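Local structure of probable csgAB operon transcriptional regulatory protein (Salmonella typhimurium, 5XP0) at residues 61-66 against 80-85; 65-70 against 106-111. The protein is the master regulator of adhesive curli fimbriae expression, needed for csgAB transcription and promoting biofilm formation, here represented by its receiver-like regulatory domain. All coordinates share one frame; numbering follows the deposited sequence.

Both contacts lie on one side of the parallel sheet and share Met65, whose CE lies 4.0 Å from Leu82 CD1 in contact 1 and 4.1 Å from Trp108 CZ3 in contact 2. Their centres are about 8 Å apart. Contact 1 joins strand 61-66 to the C-terminal part of helix 72-83, and contact 2 joins the C-terminal end of the same strand and the loop after it to the turn after helix 102-107. The two partner segments also meet directly, with Leu82 O 3.5 Å from His110 CE1. Asp66 sits where canonical receivers carry the phospho-acceptor aspartate, judging from its place at the end of the third strand; contact 1 lies farther back along that strand.

Contact 1 (61-66 against 80-85); sequences CIVLMD and DNLSRK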
loop_
_atom_site.group_PDB
_atom_site.type_symbol
_atom_site.label_atom_id
_atom_site.label_comp_id
_atom_site.label_asym_id
_atom_site.label_seq_id
_atom_site.Cartn_x
_atom_site.Cartn_y
_atom_site.Cartn_z
ATOM N N CYS B 61 -14.671 2.606 -15.338
ATOM C CA CYS B 61 -13.571 2.289 -14.445
ATOM C C CYS B 61 -12.266 2.963 -14.853
ATOM O O CYS B 61 -11.812 2.890 -15.999
ATOM C CB CYS B 61 -13.379 0.780 -14.365
ATOM S SG CYS B 61 -14.627 -0.041 -13.381
ATOM N N ILE B 62 -11.625 3.554 -13.869
ATOM C CA ILE B 62 -10.262 4.035 -13.994
ATOM C C ILE B 62 -9.429 3.030 -13.210
ATOM O O ILE B 62 -9.421 3.037 -11.976
ATOM C CB ILE B 62 -10.098 5.459 -13.457
ATOM C CG1 ILE B 62 -10.961 6.425 -14.289
ATOM C CG2 ILE B 62 -8.618 5.832 -13.429
ATOM C CD1 ILE B 62 -11.153 7.718 -13.639
ATOM N N VAL B 63 -8.741 2.152 -13.920
ATOM C CA VAL B 63 -7.968 1.095 -13.282
ATOM C C VAL B 63 -6.612 1.659 -12.911
ATOM O O VAL B 63 -5.922 2.236 -13.752
ATOM C CB VAL B 63 -7.817 -0.108 -14.215
ATOM C CG1 VAL B 63 -6.860 -1.070 -13.629
ATOM C CG2 VAL B 63 -9.201 -0.749 -14.532
ATOM N N LEU B 64 -6.247 1.548 -11.646
ATOM C CA LEU B 64 -4.883 1.850 -11.228
ATOM C C LEU B 64 -4.189 0.526 -10.979
ATOM O O LEU B 64 -4.486 -0.154 -9.997
ATOM C CB LEU B 64 -4.851 2.707 -9.977
ATOM C CG LEU B 64 -5.390 4.118 -10.035
ATOM C CD1 LEU B 64 -5.197 4.804 -8.653
ATOM C CD2 LEU B 64 -4.655 4.844 -11.108
ATOM N N MET B 65 -3.282 0.177 -11.873
ATOM C CA MET B 65 -2.644 -1.145 -11.937
ATOM C C MET B 65 -1.284 -1.070 -11.263
ATOM O O MET B 65 -0.377 -0.416 -11.785
ATOM C CB MET B 65 -2.461 -1.539 -13.394
ATOM C CG MET B 65 -1.676 -2.834 -13.602
ATOM S SD MET B 65 -2.604 -4.165 -12.910
ATOM C CE MET B 65 -4.082 -4.147 -13.912
ATOM N N ASP B 66 -1.119 -1.765 -10.142
ATOM C CA ASP B 66 0.117 -1.637 -9.349
ATOM C C ASP B 66 1.262 -2.453 -9.960
ATOM O O ASP B 66 1.399 -3.647 -9.711
ATOM C CB ASP B 66 -0.131 -2.075 -7.915
ATOM C CG ASP B 66 1.048 -1.729 -6.978
ATOM O OD1 ASP B 66 2.124 -1.338 -7.480
ATOM O OD2 ASP B 66 0.870 -1.800 -5.748
ATOM N N ASP B 80 -4.604 -9.202 -20.945
ATOM C CA ASP B 80 -5.514 -10.057 -21.713
ATOM C C ASP B 80 -6.970 -9.788 -21.333
ATOM O O ASP B 80 -7.810 -9.548 -22.200
ATOM C CB ASP B 80 -5.159 -11.533 -21.486
ATOM C CG ASP B 80 -5.987 -12.499 -22.355
ATOM O OD1 ASP B 80 -6.596 -12.047 -23.340
ATOM O OD2 ASP B 80 -6.023 -13.711 -22.052
ATOM N N ASN B 81 -7.301 -9.784 -20.043
ATOM C CA ASN B 81 -8.730 -9.679 -19.756
ATOM C C ASN B 81 -9.238 -8.239 -19.755
ATOM O O ASN B 81 -10.421 -8.030 -20.036
ATOM C CB ASN B 81 -9.095 -10.376 -18.450
ATOM C CG ASN B 81 -8.268 -9.940 -17.328
ATOM O OD1 ASN B 81 -7.208 -9.359 -17.520
ATOM N ND2 ASN B 81 -8.744 -10.193 -16.118
ATOM N N LEU B 82 -8.385 -7.230 -19.547
ATOM C CA LEU B 82 -8.883 -5.864 -19.688
ATOM C C LEU B 82 -9.107 -5.478 -21.148
ATOM O O LEU B 82 -9.993 -4.669 -21.440
ATOM C CB LEU B 82 -7.938 -4.888 -18.991
ATOM C CG LEU B 82 -7.921 -5.044 -17.473
ATOM C CD1 LEU B 82 -6.870 -4.169 -16.816
ATOM C CD2 LEU B 82 -9.265 -4.681 -16.916
ATOM N N SER B 83 -8.383 -6.087 -22.093
ATOM C CA SER B 83 -8.627 -5.803 -23.506
ATOM C C SER B 83 -9.960 -6.371 -23.989
ATOM O O SER B 83 -10.548 -5.846 -24.943
ATOM C CB SER B 83 -7.500 -6.363 -24.370
ATOM O OG SER B 83 -7.516 -7.778 -24.333
ATOM N N ARG B 84 -10.440 -7.378 -23.356
ATOM C CA ARG B 84 -11.719 -7.935 -23.682
ATOM C C ARG B 84 -12.801 -6.942 -23.367
ATOM O O ARG B 84 -13.910 -7.064 -23.785
ATOM C CB ARG B 84 -11.968 -9.161 -22.838
ATOM C CG ARG B 84 -12.524 -10.339 -23.550
ATOM C CD ARG B 84 -11.686 -11.574 -23.303
ATOM N NE ARG B 84 -11.776 -11.984 -21.910
ATOM C CZ ARG B 84 -10.865 -12.708 -21.308
ATOM N NH1 ARG B 84 -9.800 -13.125 -21.975
ATOM N NH2 ARG B 84 -11.026 -13.018 -20.041
ATOM N N LYS B 85 -12.467 -5.969 -22.562
ATOM C CA LYS B 85 -13.425 -5.025 -22.120
ATOM C C LYS B 85 -13.342 -3.775 -22.877
ATOM O O LYS B 85 -12.617 -3.665 -23.858
ATOM C CB LYS B 85 -13.204 -4.746 -20.627
#
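Leu82 touches strand 61-66 with one methyl of its fork, CD1, which serves two strand residues at once. Met65 CE comes to 4.0 Å from Leu82 CD1, methyl against methyl, while Val63 CG1 stays slightly farther off, at 4.4 Å from Leu82 CD1. All three residues are buried, and all three send their CB toward the opposing segment.

The path of Met65 explains its part. CG stands anti to the backbone N (chi1 174°), and the chain then bends twice in the same sense (chi2 64°, chi3 63°), so that CE, rather than the sulfur, reaches the leucine. The alternation of the strand does the rest: Val63 and Met65 face helix 72-83, whereas Ile62 and Leu64 point to the other side of the sheet and meet helix 121-132. Val63 and Met65 also rest on Ile23 of the neighbouring strand 19-24, and backbone bonds of Val63 with Lys90 and Leu92 tie the strand to the neighbouring strand 90-94.

Around Leu82, in the C-terminal part of helix 72-83, the backbone is tied by Lys85 N, which donates to Leu82 O at 3.0 Å. Ser83 OG donates to Asp80 O at 2.8 Å from above the carbonyl plane. Farther out, a long salt bridge of 3.6 Å links Arg84 NH1 to Asp80 OD1, and the arginine guanidinium lies over Asn81 CA on the exposed side of the turn.

Strand 61-66, helix 72-83 and strand 90-94 form a beta-alpha-beta unit of the CheY-like fold. Between the two segments the contact is purely apolar and modest in area, with 94 Å² buried, and is driven by burial and dispersion without directional polar bonds.

Contact 2 (65-70 against 106-111); sequences MDMMEA and ENWPHI
The six-membered ring of Trp108 is approached obliquely by two methionines, both from the same side of its plane. Met65 SD lies 5.4 Å from the centroid of the Trp108 six-membered ring, 61° off the normal. Met67 SD is 5.1 Å from the centroid of the same Trp108 ring, at 54°; both are Met-aromatic contacts. The closest approach, however, is made by carbon: Met65 CG is 3.7 Å from Trp108 CH2. The bent methionine crosses the indole at about a right angle, with Met65 CE 4.1 Å from Trp108 CZ3. Met67 runs alongside in the opposite sense to the tryptophan and brings SD to 4.1 Å from Trp108 CZ2. Although its CB does not head for the ring, CG placed beside the backbone N and the bend at chi2 bring the sulfur in.

Trp108 NE1 is hydrogen-bonded to Tyr100 OH, which, with the packing of Ile75, Gln79 and Leu93, limits the ring's rotation. In this CheY-like receiver fold the indole lies where the loop after helix 102-107 meets helix 72-83 (Ile75, Gln79) and strand 90-94 (Leu93), against the end of strand 61-66.

Met67 is positioned by the turn that leaves the strand. Asp66 OD1 accepts from Met68 N at 3.1 Å, 40° out of the carboxylate plane, forming an Asx turn, and Glu69 N donates to Asp66 O at 3.0 Å. Asp66 OD1 is also bonded to Asn95 ND2, while Asp66 OD2 takes bonds from Thr24 and from Gln29 of the second subunit.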
loop_
_atom_site.group_PDB
_atom_site.type_symbol
_atom_site.label_atom_id
_atom_site.label_comp_id
_atom_site.label_asym_id
_atom_site.label_seq_id
_atom_site.Cartn_x
_atom_site.Cartn_y
_atom_site.Cartn_z
ATOM N N MET B 65 -3.282 0.177 -11.873
ATOM C CA MET B 65 -2.644 -1.145 -11.937
ATOM C C MET B 65 -1.284 -1.070 -11.263
ATOM O O MET B 65 -0.377 -0.416 -11.785
ATOM C CB MET B 65 -2.461 -1.539 -13.394
ATOM C CG MET B 65 -1.676 -2.834 -13.602
ATOM S SD MET B 65 -2.604 -4.165 -12.910
ATOM C CE MET B 65 -4.082 -4.147 -13.912
ATOM N N ASP B 66 -1.119 -1.765 -10.142
ATOM C CA ASP B 66 0.117 -1.637 -9.349
ATOM C C ASP B 66 1.262 -2.453 -9.960
ATOM O O ASP B 66 1.399 -3.647 -9.711
ATOM C CB ASP B 66 -0.131 -2.075 -7.915
ATOM C CG ASP B 66 1.048 -1.729 -6.978
ATOM O OD1 ASP B 66 2.124 -1.338 -7.480
ATOM O OD2 ASP B 66 0.870 -1.800 -5.748
ATOM N N MET B 67 2.164 -1.763 -10.652
ATOM C CA MET B 67 3.249 -2.421 -11.356
ATOM C C MET B 67 4.256 -3.062 -10.410
ATOM O O MET B 67 4.939 -4.001 -10.804
ATOM C CB MET B 67 3.937 -1.415 -12.259
ATOM C CG MET B 67 3.069 -1.020 -13.396
ATOM S SD MET B 67 2.747 -2.339 -14.535
ATOM C CE MET B 67 4.355 -2.509 -15.256
ATOM N N MET B 68 4.343 -2.614 -9.166
ATOM C CA MET B 68 5.258 -3.271 -8.236
ATOM C C MET B 68 4.776 -4.651 -7.826
ATOM O O MET B 68 5.561 -5.425 -7.280
ATOM C CB MET B 68 5.419 -2.444 -6.967
ATOM C CG MET B 68 6.472 -1.370 -6.993
ATOM S SD MET B 68 6.502 -0.521 -5.382
ATOM C CE MET B 68 7.558 0.899 -5.791
ATOM N N GLU B 69 3.503 -4.963 -8.038
ATOM C CA GLU B 69 2.959 -6.265 -7.690
ATOM C C GLU B 69 2.786 -7.149 -8.913
ATOM O O GLU B 69 2.276 -8.260 -8.798
ATOM C CB GLU B 69 1.610 -6.091 -6.982
ATOM C CG GLU B 69 1.713 -5.301 -5.696
ATOM C CD GLU B 69 2.683 -5.933 -4.722
ATOM O OE1 GLU B 69 2.632 -7.167 -4.554
ATOM O OE2 GLU B 69 3.539 -5.213 -4.186
ATOM N N ALA B 70 3.228 -6.688 -10.073
ATOM C CA ALA B 70 2.999 -7.368 -11.341
ATOM C C ALA B 70 4.292 -8.027 -11.789
ATOM O O ALA B 70 5.374 -7.477 -11.588
ATOM C CB ALA B 70 2.515 -6.403 -12.421
ATOM N N GLU B 106 2.922 0.941 -24.263
ATOM C CA GLU B 106 1.995 0.997 -25.391
ATOM C C GLU B 106 1.169 -0.264 -25.516
ATOM O O GLU B 106 0.028 -0.205 -25.989
ATOM C CB GLU B 106 2.753 1.223 -26.702
ATOM C CG GLU B 106 1.888 1.480 -27.939
ATOM C CD GLU B 106 1.420 0.198 -28.643
ATOM O OE1 GLU B 106 2.070 -0.871 -28.510
ATOM O OE2 GLU B 106 0.418 0.273 -29.378
ATOM N N ASN B 107 1.732 -1.414 -25.144
ATOM C CA ASN B 107 0.983 -2.660 -25.288
ATOM C C ASN B 107 -0.128 -2.812 -24.263
ATOM O O ASN B 107 -0.951 -3.717 -24.402
ATOM C CB ASN B 107 1.930 -3.851 -25.192
ATOM C CG ASN B 107 2.076 -4.551 -26.507
ATOM O OD1 ASN B 107 1.307 -5.456 -26.824
ATOM N ND2 ASN B 107 3.034 -4.111 -27.307
ATOM N N TRP B 108 -0.188 -1.972 -23.248
ATOM C CA TRP B 108 -1.324 -2.022 -22.329
ATOM C C TRP B 108 -2.587 -1.536 -23.036
ATOM O O TRP B 108 -2.582 -0.455 -23.619
ATOM C CB TRP B 108 -1.041 -1.153 -21.105
ATOM C CG TRP B 108 -0.221 -1.886 -20.109
ATOM C CD1 TRP B 108 1.145 -1.937 -20.033
ATOM C CD2 TRP B 108 -0.713 -2.702 -19.046
ATOM N NE1 TRP B 108 1.531 -2.728 -18.970
ATOM C CE2 TRP B 108 0.409 -3.215 -18.354
ATOM C CE3 TRP B 108 -1.986 -3.045 -18.606
ATOM C CZ2 TRP B 108 0.285 -4.050 -17.261
ATOM C CZ3 TRP B 108 -2.102 -3.890 -17.530
ATOM C CH2 TRP B 108 -0.975 -4.369 -16.857
ATOM N N PRO B 109 -3.700 -2.254 -22.955
ATOM C CA PRO B 109 -4.923 -1.735 -23.574
ATOM C C PRO B 109 -5.448 -0.555 -22.782
ATOM O O PRO B 109 -5.240 -0.457 -21.573
ATOM C CB PRO B 109 -5.884 -2.926 -23.536
ATOM C CG PRO B 109 -5.439 -3.714 -22.346
ATOM C CD PRO B 109 -3.919 -3.553 -22.306
ATOM N N HIS B 110 -6.114 0.366 -23.485
ATOM C CA HIS B 110 -6.737 1.551 -22.854
ATOM C C HIS B 110 -5.757 2.367 -22.007
ATOM O O HIS B 110 -6.118 2.963 -20.989
ATOM C CB HIS B 110 -7.943 1.145 -22.011
ATOM C CG HIS B 110 -8.869 0.217 -22.725
ATOM N ND1 HIS B 110 -9.060 -1.091 -22.337
ATOM C CD2 HIS B 110 -9.612 0.394 -23.840
ATOM C CE1 HIS B 110 -9.906 -1.673 -23.165
ATOM N NE2 HIS B 110 -10.243 -0.797 -24.095
ATOM N N ILE B 111 -4.515 2.457 -22.437
ATOM C CA ILE B 111 -3.523 3.060 -21.556
ATOM C C ILE B 111 -3.714 4.578 -21.566
ATOM O O ILE B 111 -3.783 5.214 -22.627
ATOM C CB ILE B 111 -2.106 2.629 -21.954
ATOM C CG1 ILE B 111 -1.074 3.221 -20.984
ATOM C CG2 ILE B 111 -1.820 2.969 -23.411
ATOM C CD1 ILE B 111 -1.085 2.561 -19.622
#